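Uncharacterised protein (Vibrio cholerae, PDB 5KKO) is of unknown function but folds into a small strand-helix-helix unit that pairs with another copy of itself through an intersubunit antiparallel beta ladder. Local coordinates at residues F7-E11 and L12-A16; L18-T21 and T22-S25. All coordinates share one frame; numbering follows the deposited sequence.

Interaction 1: F7-E11 and L12-A16; sequences FQIDE and LTLNA
Asp10 grips Thr13 with both oxygens of its carboxylate and so caps the start of the helix that follows strand 2-10. From CB the side chain turns into the crowded position between its backbone N and carbonyl carbon (chi1 58°), which folds CG back over the first helical turn instead of out along the strand. The two oxygens divide the work. OD1 takes the Thr13 hydroxyl through its syn lone pair, at 2.7 Å from OG1. OD2 accepts the backbone Thr13 N at 2.8 Å, met from above the carboxylate plane, and rests 3.4 Å from Leu12 CB. Two bonds from one residue should hold the carboxylate firmly against rotation, and its negative charge is probably eased by the N-terminal end of the helix, where backbone N-H groups point toward it. The carbonyl of Asp10 closes the first turn, Leu14 N reaching its O at 3.0 Å.

On the strand side Ile9 runs extended, CG1 anti to its backbone N (chi1 178°), which carries CD1 to the helix start, 3.6 Å from Leu14 CB and 3.8 Å from Thr13 CG2. Glu11 and Asn15, one turn apart, lie side by side pointing the same way. Their carboxylate and amide planes are 21° apart, and a water bridges Glu11 OE1 (2.6 Å) to Asn15 ND2. Asn15 OD1 is taken by Lys43 of the second subunit.

Helix 28-43 of the same chain closes over the turn, Ile42 touching Ile9 and His38 touching Thr13, while residues 7-10 pair in an antiparallel ladder with a strand of the second subunit, where Ile9 meets its counterpart Ile9. This joins strand 2-10 and helix 11-20 at the sheet shared with the second subunit, an arrangement reminiscent of ribbon-helix-helix proteins.

Interaction 2: L18-T21 and T22-S25; sequences LRIT and TIES
Leu18 and Thr22 are joined by a water where the chain turns out of helix 11-20: the water donates to Leu18 O at 2.9 Å and also bonds to Thr22 OG1. Thr22 N stays 4.1 Å from Leu18 O, too far for a direct bond; the water links the carbonyl to the threonine side chain instead. The same carbonyl oxygen also receives the Thr21 hydroxyl, whose OG1 donates to Leu18 O at 2.8 Å, giving it a second firm partner beside the water.

Arg19 comes next. Its carbonyl O accepts Thr22 N at 3.0 Å, with the donor 50° out of the carbonyl plane, a three-residue closure tighter than the regular alpha-helical step. The Arg19 side chain leaves extended, CG anti to the backbone N (chi1 180°), and crosses Ile23 at about a right angle. Ile23 CG1 then lies over one face of the guanidinium, although Ile23 was modelled in two conformers and this packing describes one of them.

Ile20 opens a type I beta turn that ends at Ile23; the closing bond, from Ile23 N to Ile20 O at 3.3 Å, is weak, and the position of that oxygen is less certain. In the same conformer Ile23 CD1 approaches Ile20 CG1 obliquely. Thr21 turns OG1 back between its own N and carbonyl carbon (chi1 66°). Its OG1 also lies 3.6 Å from Thr22 CG2, the two threonines meeting at a slant.

The turn leads from helix 11-20 into the loop before helix 28-43. Ile20 is sunk against that second helix, on Arg31, Leu34, Ile35 and His38, and Thr21 O accepts a hydrogen bond from Arg31 NH1. Across the interface, Leu39 of the second subunit packs on Leu18, and Lys36 of that subunit on Thr21 and Thr22.

Overall arrangement
Interactions 1 and 2 mark the two ends of helix 11-20 and follow each other along the chain, their centres about 15 Å apart, without touching otherwise. Interaction 1 sits nearer the chain's centre in space, its own centre about 9 Å from it, against about 16 Å for interaction 2. The first closes the entry to the helix with an aspartate N-cap; the second releases the chain by a turn and a water bridge. Both lean on helix 28-43, with His38 met by Thr13 in the one and by Ile20 in the other, and both touch the second subunit, so the second subunit is met at both ends of the helix.

Interaction 1: F7-E11 and L12-A16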
ATOM      1  N   PHE C   7       1.279   9.964   1.514  1.00 20.85           N
ATOM      2  CA  PHE C   7       1.678  11.210   2.133  1.00 19.65           C
ATOM      3  C   PHE C   7       2.566  11.932   1.137  1.00 19.77           C
ATOM      4  O   PHE C   7       3.261  11.275   0.341  1.00 24.05           O
ATOM      5  CB  PHE C   7       2.425  10.914   3.434  1.00 18.60           C
ATOM      6  CG  PHE C   7       1.540  10.375   4.490  1.00 18.90           C
ATOM      7  CD1 PHE C   7       1.306   9.051   4.565  1.00 19.83           C
ATOM      8  CD2 PHE C   7       0.930  11.204   5.392  1.00 18.67           C
ATOM      9  CE1 PHE C   7       0.457   8.505   5.493  1.00 27.79           C
ATOM     10  CE2 PHE C   7       0.086  10.659   6.359  1.00 21.45           C
ATOM     11  CZ  PHE C   7      -0.145   9.292   6.397  1.00 25.44           C
ATOM     12  N   GLN C   8       2.529  13.233   1.139  1.00 19.61           N
ATOM     13  CA  GLN C   8       3.385  13.996   0.262  1.00 20.05           C
ATOM     14  C   GLN C   8       4.503  14.626   1.092  1.00 22.80           C
ATOM     15  O   GLN C   8       4.273  15.078   2.132  1.00 34.46           O
ATOM     16  CB  GLN C   8       2.631  15.075  -0.498  1.00 31.44           C
ATOM     17  CG  GLN C   8       1.611  14.530  -1.489  1.00 40.38           C
ATOM     18  CD  GLN C   8       1.661  15.148  -2.884  1.00 56.20           C
ATOM     19  OE1 GLN C   8       1.700  14.431  -3.880  1.00 63.69           O
ATOM     20  NE2 GLN C   8       1.635  16.484  -2.962  1.00 61.56           N
ATOM     21  N   ILE C   9       5.722  14.601   0.596  1.00 18.34           N
ATOM     22  CA  ILE C   9       6.851  15.245   1.281  1.00 23.91           C
ATOM     23  C   ILE C   9       7.526  16.229   0.325  1.00 17.84           C
ATOM     24  O   ILE C   9       7.859  15.870  -0.811  1.00 19.31           O
ATOM     25  CB  ILE C   9       7.847  14.209   1.828  1.00 29.82           C
ATOM     26  CG1 ILE C   9       9.025  14.923   2.480  1.00 28.75           C
ATOM     27  CG2 ILE C   9       8.340  13.299   0.787  1.00 29.76           C
ATOM     28  CD1 ILE C   9      10.038  13.990   2.884  1.00 34.26           C
ATOM     29  N   ASP C  10       7.702  17.468   0.777  1.00 17.34           N
ATOM     30  CA  ASP C  10       8.372  18.436  -0.071  1.00 18.37           C
ATOM     31  C   ASP C  10       9.844  18.070  -0.233  1.00 18.22           C
ATOM     32  O   ASP C  10      10.460  17.413   0.612  1.00 16.44           O
ATOM     33  CB  ASP C  10       8.263  19.846   0.518  1.00 21.97           C
ATOM     34  CG  ASP C  10       8.852  19.893   1.910  1.00 32.44           C
ATOM     35  OD1 ASP C  10       8.222  19.337   2.846  1.00 36.87           O
ATOM     36  OD2 ASP C  10       9.954  20.411   2.035  1.00 37.24           O
ATOM     37  N   GLU C  11      10.418  18.548  -1.328  1.00 18.43           N
ATOM     38  CA  GLU C  11      11.808  18.234  -1.649  1.00 16.78           C
ATOM     39  C   GLU C  11      12.759  18.769  -0.591  1.00 15.59           C
ATOM     40  O   GLU C  11      13.729  18.084  -0.226  1.00 15.32           O
ATOM     41  CB  GLU C  11      12.140  18.779  -3.049  1.00 23.39           C
ATOM     42  CG  GLU C  11      13.560  18.467  -3.471  1.00 25.98           C
ATOM     43  CD  GLU C  11      13.754  18.736  -4.939  1.00 42.27           C
ATOM     44  OE1 GLU C  11      14.208  17.814  -5.654  1.00 45.88           O
ATOM     45  OE2 GLU C  11      13.424  19.863  -5.376  1.00 49.51           O
ATOM     46  N   LEU C  12      12.482  19.949  -0.031  1.00 16.69           N
ATOM     47  CA  LEU C  12      13.395  20.447   0.998  1.00 16.44           C
ATOM     48  C   LEU C  12      13.452  19.511   2.204  1.00 16.06           C
ATOM     49  O   LEU C  12      14.538  19.257   2.766  1.00 15.56           O
ATOM     50  CB  LEU C  12      12.992  21.871   1.440  1.00 34.25           C
ATOM     51  CG  LEU C  12      13.807  23.022   0.824  1.00 49.49           C
ATOM     52  CD1 LEU C  12      15.168  23.163   1.524  1.00 49.44           C
ATOM     53  CD2 LEU C  12      13.985  22.862  -0.688  1.00 55.10           C
ATOM     54  N   THR C  13      12.298  19.023   2.648  1.00 14.73           N
ATOM     55  CA  THR C  13      12.268  18.120   3.785  1.00 13.66           C
ATOM     56  C   THR C  13      12.912  16.778   3.450  1.00 13.50           C
ATOM     57  O   THR C  13      13.650  16.220   4.267  1.00 13.45           O
ATOM     58  CB  THR C  13      10.835  17.900   4.247  1.00 16.80           C
ATOM     59  OG1 THR C  13      10.260  19.172   4.621  1.00 21.47           O
ATOM     60  CG2 THR C  13      10.762  16.821   5.386  1.00 20.24           C
ATOM     61  N   LEU C  14      12.637  16.242   2.249  1.00 13.14           N
ATOM     62  CA  LEU C  14      13.285  14.987   1.888  1.00 12.49           C
ATOM     63  C   LEU C  14      14.807  15.128   1.873  1.00 10.80           C
ATOM     64  O   LEU C  14      15.529  14.263   2.406  1.00 10.99           O
ATOM     65  CB  LEU C  14      12.739  14.520   0.532  1.00 13.43           C
ATOM     66  CG  LEU C  14      13.383  13.317  -0.080  1.00 15.00           C
ATOM     67  CD1 LEU C  14      13.126  12.214   0.857  1.00 19.48           C
ATOM     68  CD2 LEU C  14      12.731  13.034  -1.476  1.00 19.59           C
ATOM     69  N   ASN C  15      15.299  16.211   1.257  1.00 12.05           N
ATOM     70  CA  ASN C  15      16.746  16.413   1.199  1.00 11.28           C
ATOM     71  C   ASN C  15      17.317  16.663   2.578  1.00 11.25           C
ATOM     72  O   ASN C  15      18.438  16.220   2.875  1.00 11.65           O
ATOM     73  CB  ASN C  15      17.044  17.579   0.235  1.00 11.51           C
ATOM     74  CG  ASN C  15      16.977  17.130  -1.213  1.00 16.49           C
ATOM     75  OD1 ASN C  15      17.040  15.912  -1.486  1.00 16.80           O
ATOM     76  ND2 ASN C  15      16.811  18.071  -2.130  1.00 16.95           N
ATOM     77  N   ALA C  16      16.574  17.358   3.432  1.00 10.62           N
ATOM     78  CA  ALA C  16      17.073  17.549   4.792  1.00 13.04           C
ATOM     79  C   ALA C  16      17.224  16.217   5.516  1.00 13.55           C
ATOM     80  O   ALA C  16      18.212  15.990   6.240  1.00 12.84           O
ATOM     81  CB  ALA C  16      16.132  18.444   5.603  1.00 13.96           C
TER
HETATM   82  O   HOH W   1      16.731  17.374  -5.268  1.00 36.59           O

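Interaction 2: L18-T21 and T22-S25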
ATOM      1  N   LEU C  18      17.734  13.288   4.103  1.00 10.43           N
ATOM      2  CA  LEU C  18      18.899  12.630   3.508  1.00 10.19           C
ATOM      3  C   LEU C  18      20.189  13.161   4.109  1.00 10.86           C
ATOM      4  O   LEU C  18      21.130  12.379   4.401  1.00 12.45           O
ATOM      5  CB  LEU C  18      18.891  12.793   1.958  1.00 10.35           C
ATOM      6  CG  LEU C  18      17.923  11.822   1.293  1.00  8.97           C
ATOM      7  CD1 LEU C  18      17.524  12.326  -0.150  1.00 11.93           C
ATOM      8  CD2 LEU C  18      18.458  10.388   1.200  1.00 13.64           C
ATOM      9  N   ARG C  19      20.280  14.475   4.238  1.00 10.27           N
ATOM     10  CA  ARG C  19      21.483  15.066   4.807  1.00 11.13           C
ATOM     11  C   ARG C  19      21.665  14.640   6.256  1.00 10.16           C
ATOM     12  O   ARG C  19      22.798  14.338   6.707  1.00 10.67           O
ATOM     13  CB  ARG C  19      21.379  16.572   4.698  1.00 10.53           C
ATOM     14  CG  ARG C  19      22.600  17.253   5.276  1.00 13.15           C
ATOM     15  CD  ARG C  19      22.379  18.770   5.161  1.00 14.52           C
ATOM     16  NE  ARG C  19      23.287  19.427   6.096  1.00 19.82           N
ATOM     17  CZ  ARG C  19      24.568  19.518   5.843  1.00 21.46           C
ATOM     18  NH1 ARG C  19      24.994  19.100   4.654  1.00 20.46           N
ATOM     19  NH2 ARG C  19      25.387  20.106   6.734  1.00 31.00           N
ATOM     20  N   ILE C  20      20.572  14.611   7.018  1.00  8.78           N
ATOM     21  CA  ILE C  20      20.647  14.275   8.438  1.00 11.10           C
ATOM     22  C   ILE C  20      21.221  12.862   8.627  1.00 10.96           C
ATOM     23  O   ILE C  20      21.988  12.632   9.581  1.00 11.61           O
ATOM     24  CB  ILE C  20      19.266  14.417   9.097  1.00  9.46           C
ATOM     25  CG1 ILE C  20      18.902  15.846   9.302  1.00 12.19           C
ATOM     26  CG2 ILE C  20      19.251  13.677  10.503  1.00 10.97           C
ATOM     27  CD1 ILE C  20      17.375  16.023   9.468  1.00 16.03           C
ATOM     28  N   THR C  21      20.952  11.912   7.722  1.00 11.07           N
ATOM     29  CA  THR C  21      21.505  10.594   7.943  1.00 11.14           C
ATOM     30  C   THR C  21      23.027  10.565   7.989  1.00 12.77           C
ATOM     31  O   THR C  21      23.586   9.639   8.586  1.00 10.44           O
ATOM     32  CB  THR C  21      21.076   9.580   6.860  1.00 12.28           C
ATOM     33  OG1 THR C  21      21.611   9.927   5.581  1.00 12.57           O
ATOM     34  CG2 THR C  21      19.577   9.493   6.759  1.00 12.00           C
ATOM     35  N   THR C  22      23.726  11.566   7.417  1.00 11.10           N
ATOM     36  CA  THR C  22      25.171  11.515   7.401  1.00 13.38           C
ATOM     37  C   THR C  22      25.830  12.746   8.038  1.00 14.44           C
ATOM     38  O   THR C  22      27.050  12.914   7.898  1.00 14.11           O
ATOM     39  CB  THR C  22      25.698  11.321   5.976  1.00 14.21           C
ATOM     40  OG1 THR C  22      25.291  12.405   5.133  1.00 17.53           O
ATOM     41  CG2 THR C  22      25.221   9.941   5.329  1.00 16.52           C
ATOM     42  N   ILE C  23      25.071  13.561   8.790  0.79 10.36           N
ATOM     43  CA  ILE C  23      25.696  14.712   9.449  0.79 11.15           C
ATOM     44  C   ILE C  23      26.693  14.209  10.477  0.79 14.06           C
ATOM     45  O   ILE C  23      26.307  13.516  11.425  0.79 14.82           O
ATOM     46  CB  ILE C  23      24.647  15.596  10.099  0.79 10.23           C
ATOM     47  CG1 ILE C  23      23.841  16.371   9.064  0.79 12.74           C
ATOM     48  CG2 ILE C  23      25.370  16.663  11.041  0.79 13.46           C
ATOM     49  CD1 ILE C  23      22.716  17.198   9.643  0.79 16.40           C
ATOM     50  N   GLU C  24      27.982  14.610  10.341  1.00 13.28           N
ATOM     51  CA  GLU C  24      29.020  13.957  11.123  1.00 16.50           C
ATOM     52  C   GLU C  24      29.059  14.428  12.576  1.00 21.78           C
ATOM     53  O   GLU C  24      29.530  13.675  13.446  1.00 25.18           O
ATOM     54  CB  GLU C  24      30.369  14.183  10.437  1.00 18.89           C
ATOM     55  CG  GLU C  24      30.431  13.548   9.003  1.00 23.62           C
ATOM     56  CD  GLU C  24      31.683  13.909   8.193  1.00 43.19           C
ATOM     57  OE1 GLU C  24      32.768  14.056   8.795  1.00 48.90           O
ATOM     58  OE2 GLU C  24      31.586  14.023   6.939  1.00 44.79           O
ATOM     59  N   SER C  25      28.508  15.594  12.868  1.00 15.76           N
ATOM     60  CA  SER C  25      28.584  16.168  14.196  1.00 17.64           C
ATOM     61  C   SER C  25      27.400  15.841  15.068  1.00 13.63           C
ATOM     62  O   SER C  25      27.349  16.321  16.222  1.00 18.10           O
ATOM     63  CB  SER C  25      28.719  17.693  14.120  1.00 23.82           C
ATOM     64  OG  SER C  25      27.617  18.261  13.396  1.00 22.39           O
TER
HETATM   65  O   HOH W   2      23.632  11.933   3.016  1.00 22.66           O